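Local structure of Glyoxalase/bleomycin resistance protein/dioxygenase (Sphaerobacter thermophilus, 4HC5) at residues S22-L28 with L65-W70. The protein belongs to the vicinal oxygen chelate superfamily and may act as a dioxygenase, although its substrate and reaction are not established. Residues are numbered along the deposited sequence.
Sequences SDQEKAL and LGLPSW
A side-chain amide can tie a helix start to the end of a strand, and Q24 does so here. Segment 22-28 turns from loop into helix 24-34 with D23 as N-cap: D23 OD1 accepts from K26 N at 3.0 Å, and A27 N bonds D23 O, 2.9 Å. Segment 65-70 ends strand 62-66 at G66, continues extended through L67 and closes in a 3-10 turn, W70 N to L67 O 2.9 Å. CA atoms pair S22 with L67 (6.1 Å) and Q24 with L65 (6.4 Å).

Among polar contacts, Q24 (chi1 m, chi2 t, chi3 -66°) donates from NE2 to L65 O, 2.9 Å and nearly straight, and to R50 O of the adjoining strand. A water joins Q24 OE1 (3.1 Å) to W70 NE1 (3.0 Å; chi1 m, chi2 11°). The contact lies within the first βαβββ unit of the VOC fold, where strands 13-20 and 62-66 run parallel; the helix start lies over strands 62-66 and 49-55, Q24 and L28 on V52, L28 also on V54.

Apolar packing sets L65 CD1 (m,t) 4.0 Å from A27 CB and 4.1 Å from L28 CD2. Separately, L67 CD2 (m,t) lies against backbone S22 O (3.7 Å) and D23 N (4.0 Å).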
ATOM      1  N   SER A  22       8.800  14.850   0.366  1.00 16.97           N
ATOM      2  CA  SER A  22       8.906  16.300   0.643  1.00 17.08           C
ATOM      3  C   SER A  22       8.663  17.172  -0.592  1.00 16.64           C
ATOM      4  O   SER A  22       8.351  18.369  -0.480  1.00 19.39           O
ATOM      5  CB  SER A  22      10.250  16.609   1.226  1.00 18.36           C
ATOM      6  OG  SER A  22      11.325  16.200   0.410  1.00 22.13           O
ATOM      7  N   ASP A  23       8.826  16.575  -1.782  1.00 17.33           N
ATOM      8  CA  ASP A  23       8.760  17.272  -3.045  1.00 17.89           C
ATOM      9  C   ASP A  23       8.298  16.285  -4.080  1.00 18.68           C
ATOM     10  O   ASP A  23       8.997  15.351  -4.460  1.00 18.29           O
ATOM     11  CB  ASP A  23      10.146  17.895  -3.359  1.00 21.28           C
ATOM     12  CG  ASP A  23      10.197  18.723  -4.583  1.00 25.52           C
ATOM     13  OD1 ASP A  23       9.682  18.290  -5.618  1.00 23.22           O
ATOM     14  OD2 ASP A  23      10.953  19.787  -4.577  1.00 31.27           O
ATOM     15  N   GLN A  24       7.124  16.567  -4.589  1.00 17.31           N
ATOM     16  CA  GLN A  24       6.517  15.672  -5.583  1.00 18.09           C
ATOM     17  C   GLN A  24       7.320  15.553  -6.883  1.00 18.34           C
ATOM     18  O   GLN A  24       7.410  14.436  -7.457  1.00 18.86           O
ATOM     19  CB  GLN A  24       5.041  15.932  -5.822  1.00 18.79           C
ATOM     20  CG  GLN A  24       4.147  15.781  -4.622  1.00 18.20           C
ATOM     21  CD  GLN A  24       2.708  16.054  -4.951  1.00 19.14           C
ATOM     22  OE1 GLN A  24       2.376  17.249  -5.283  1.00 20.92           O
ATOM     23  NE2 GLN A  24       1.876  15.101  -4.927  1.00 18.36           N
ATOM     24  N   GLU A  25       7.807  16.656  -7.443  1.00 21.14           N
ATOM     25  CA  GLU A  25       8.607  16.623  -8.663  1.00 21.44           C
ATOM     26  C   GLU A  25       9.876  15.828  -8.515  1.00 19.68           C
ATOM     27  O   GLU A  25      10.239  15.066  -9.398  1.00 21.32           O
ATOM     28  CB  GLU A  25       8.932  18.069  -9.055  1.00 25.45           C
ATOM     29  CG  GLU A  25       7.889  18.718  -9.905  1.00 43.68           C
ATOM     30  CD  GLU A  25       7.447  17.906 -11.143  1.00 35.10           C
ATOM     31  OE1 GLU A  25       8.281  17.351 -11.872  1.00 54.96           O
ATOM     32  OE2 GLU A  25       6.277  17.826 -11.335  1.00 45.50           O
ATOM     33  N   LYS A  26      10.578  16.050  -7.403  1.00 19.69           N
ATOM     34  CA  LYS A  26      11.825  15.313  -7.169  1.00 20.69           C
ATOM     35  C   LYS A  26      11.525  13.842  -6.943  1.00 18.99           C
ATOM     36  O   LYS A  26      12.272  12.968  -7.406  1.00 19.83           O
ATOM     37  CB  LYS A  26      12.585  15.862  -5.984  1.00 21.66           C
ATOM     38  CG  LYS A  26      13.221  17.199  -6.318  1.00 31.19           C
ATOM     39  CD  LYS A  26      13.862  17.806  -5.132  1.00 34.18           C
ATOM     40  CE  LYS A  26      14.314  19.233  -5.447  1.00 44.61           C
ATOM     41  NZ  LYS A  26      15.748  19.226  -5.804  1.00 53.94           N
ATOM     42  N   ALA A  27      10.418  13.562  -6.255  1.00 17.05           N
ATOM     43  CA  ALA A  27      10.028  12.159  -6.030  1.00 17.56           C
ATOM     44  C   ALA A  27       9.696  11.459  -7.333  1.00 16.15           C
ATOM     45  O   ALA A  27      10.142  10.341  -7.600  1.00 17.73           O
ATOM     46  CB  ALA A  27       8.909  12.051  -5.008  1.00 17.20           C
ATOM     47  N   LEU A  28       9.005  12.169  -8.227  1.00 18.74           N
ATOM     48  CA  LEU A  28       8.728  11.611  -9.559  1.00 18.34           C
ATOM     49  C   LEU A  28      10.038  11.264 -10.258  1.00 19.11           C
ATOM     50  O   LEU A  28      10.145  10.183 -10.896  1.00 20.74           O
ATOM     51  CB  LEU A  28       7.919  12.559 -10.420  1.00 21.78           C
ATOM     52  CG  LEU A  28       6.408  12.542 -10.244  1.00 22.29           C
ATOM     53  CD1 LEU A  28       5.795  13.728 -11.016  1.00 24.08           C
ATOM     54  CD2 LEU A  28       5.894  11.190 -10.835  1.00 20.83           C
ATOM     55  N   LEU A  65       2.348   9.491  -4.410  1.00 14.76           N
ATOM     56  CA  LEU A  65       3.448  10.311  -3.845  1.00 14.75           C
ATOM     57  C   LEU A  65       2.807  11.502  -3.167  1.00 14.85           C
ATOM     58  O   LEU A  65       2.574  12.528  -3.770  1.00 17.73           O
ATOM     59  CB  LEU A  65       4.358  10.739  -4.998  1.00 16.67           C
ATOM     60  CG  LEU A  65       5.020   9.562  -5.807  1.00 17.05           C
ATOM     61  CD1 LEU A  65       5.928  10.109  -6.899  1.00 18.43           C
ATOM     62  CD2 LEU A  65       5.741   8.571  -4.861  1.00 17.09           C
ATOM     63  N   GLY A  66       2.468  11.294  -1.893  1.00 15.55           N
ATOM     64  CA  GLY A  66       1.747  12.268  -1.085  1.00 16.26           C
ATOM     65  C   GLY A  66       2.695  13.264  -0.382  1.00 14.53           C
ATOM     66  O   GLY A  66       3.893  13.036  -0.292  1.00 16.71           O
ATOM     67  N   LEU A  67       2.118  14.352   0.099  1.00 16.43           N
ATOM     68  CA  LEU A  67       2.847  15.363   0.875  1.00 15.44           C
ATOM     69  C   LEU A  67       2.351  15.404   2.303  1.00 17.47           C
ATOM     70  O   LEU A  67       1.136  15.140   2.512  1.00 17.45           O
ATOM     71  CB  LEU A  67       2.700  16.766   0.277  1.00 16.96           C
ATOM     72  CG  LEU A  67       3.391  17.015  -1.082  1.00 17.16           C
ATOM     73  CD1 LEU A  67       2.879  18.307  -1.705  1.00 18.95           C
ATOM     74  CD2 LEU A  67       4.916  16.987  -0.958  1.00 19.58           C
ATOM     75  N   PRO A  68       3.182  15.835   3.270  1.00 15.95           N
ATOM     76  CA  PRO A  68       2.664  16.008   4.586  1.00 16.67           C
ATOM     77  C   PRO A  68       1.417  16.872   4.648  1.00 17.25           C
ATOM     78  O   PRO A  68       0.490  16.666   5.460  1.00 18.62           O
ATOM     79  CB  PRO A  68       3.833  16.611   5.336  1.00 16.27           C
ATOM     80  CG  PRO A  68       5.027  16.084   4.634  1.00 17.52           C
ATOM     81  CD  PRO A  68       4.628  16.007   3.199  1.00 15.05           C
ATOM     82  N   SER A  69       1.385  17.876   3.783  1.00 16.78           N
ATOM     83  CA  SER A  69       0.231  18.783   3.760  1.00 19.49           C
ATOM     84  C   SER A  69      -1.104  18.192   3.385  1.00 20.96           C
ATOM     85  O   SER A  69      -2.141  18.835   3.551  1.00 24.77           O
ATOM     86  CB  SER A  69       0.505  19.939   2.877  1.00 19.01           C
ATOM     87  OG  SER A  69       0.763  19.572   1.527  1.00 20.11           O
ATOM     88  N   TRP A  70      -1.059  17.009   2.797  1.00 19.44           N
ATOM     89  CA  TRP A  70      -2.302  16.271   2.518  1.00 21.12           C
ATOM     90  C   TRP A  70      -3.059  15.856   3.762  1.00 22.64           C
ATOM     91  O   TRP A  70      -4.245  15.508   3.671  1.00 24.28           O
ATOM     92  CB  TRP A  70      -2.054  14.967   1.738  1.00 21.88           C
ATOM     93  CG  TRP A  70      -1.638  15.118   0.283  1.00 22.38           C
ATOM     94  CD1 TRP A  70      -1.252  16.227  -0.413  1.00 21.86           C
ATOM     95  CD2 TRP A  70      -1.574  14.034  -0.665  1.00 20.32           C
ATOM     96  NE1 TRP A  70      -0.909  15.904  -1.686  1.00 20.59           N
ATOM     97  CE2 TRP A  70      -1.126  14.571  -1.894  1.00 23.63           C
ATOM     98  CE3 TRP A  70      -1.800  12.684  -0.562  1.00 21.13           C
ATOM     99  CZ2 TRP A  70      -0.990  13.799  -3.045  1.00 21.88           C
ATOM    100  CZ3 TRP A  70      -1.672  11.907  -1.738  1.00 21.26           C
ATOM    101  CH2 TRP A  70      -1.290  12.463  -2.941  1.00 24.41           C
TER
HETATM  102  O   HOH W   1      -0.130  17.995  -3.658  1.00 22.67           O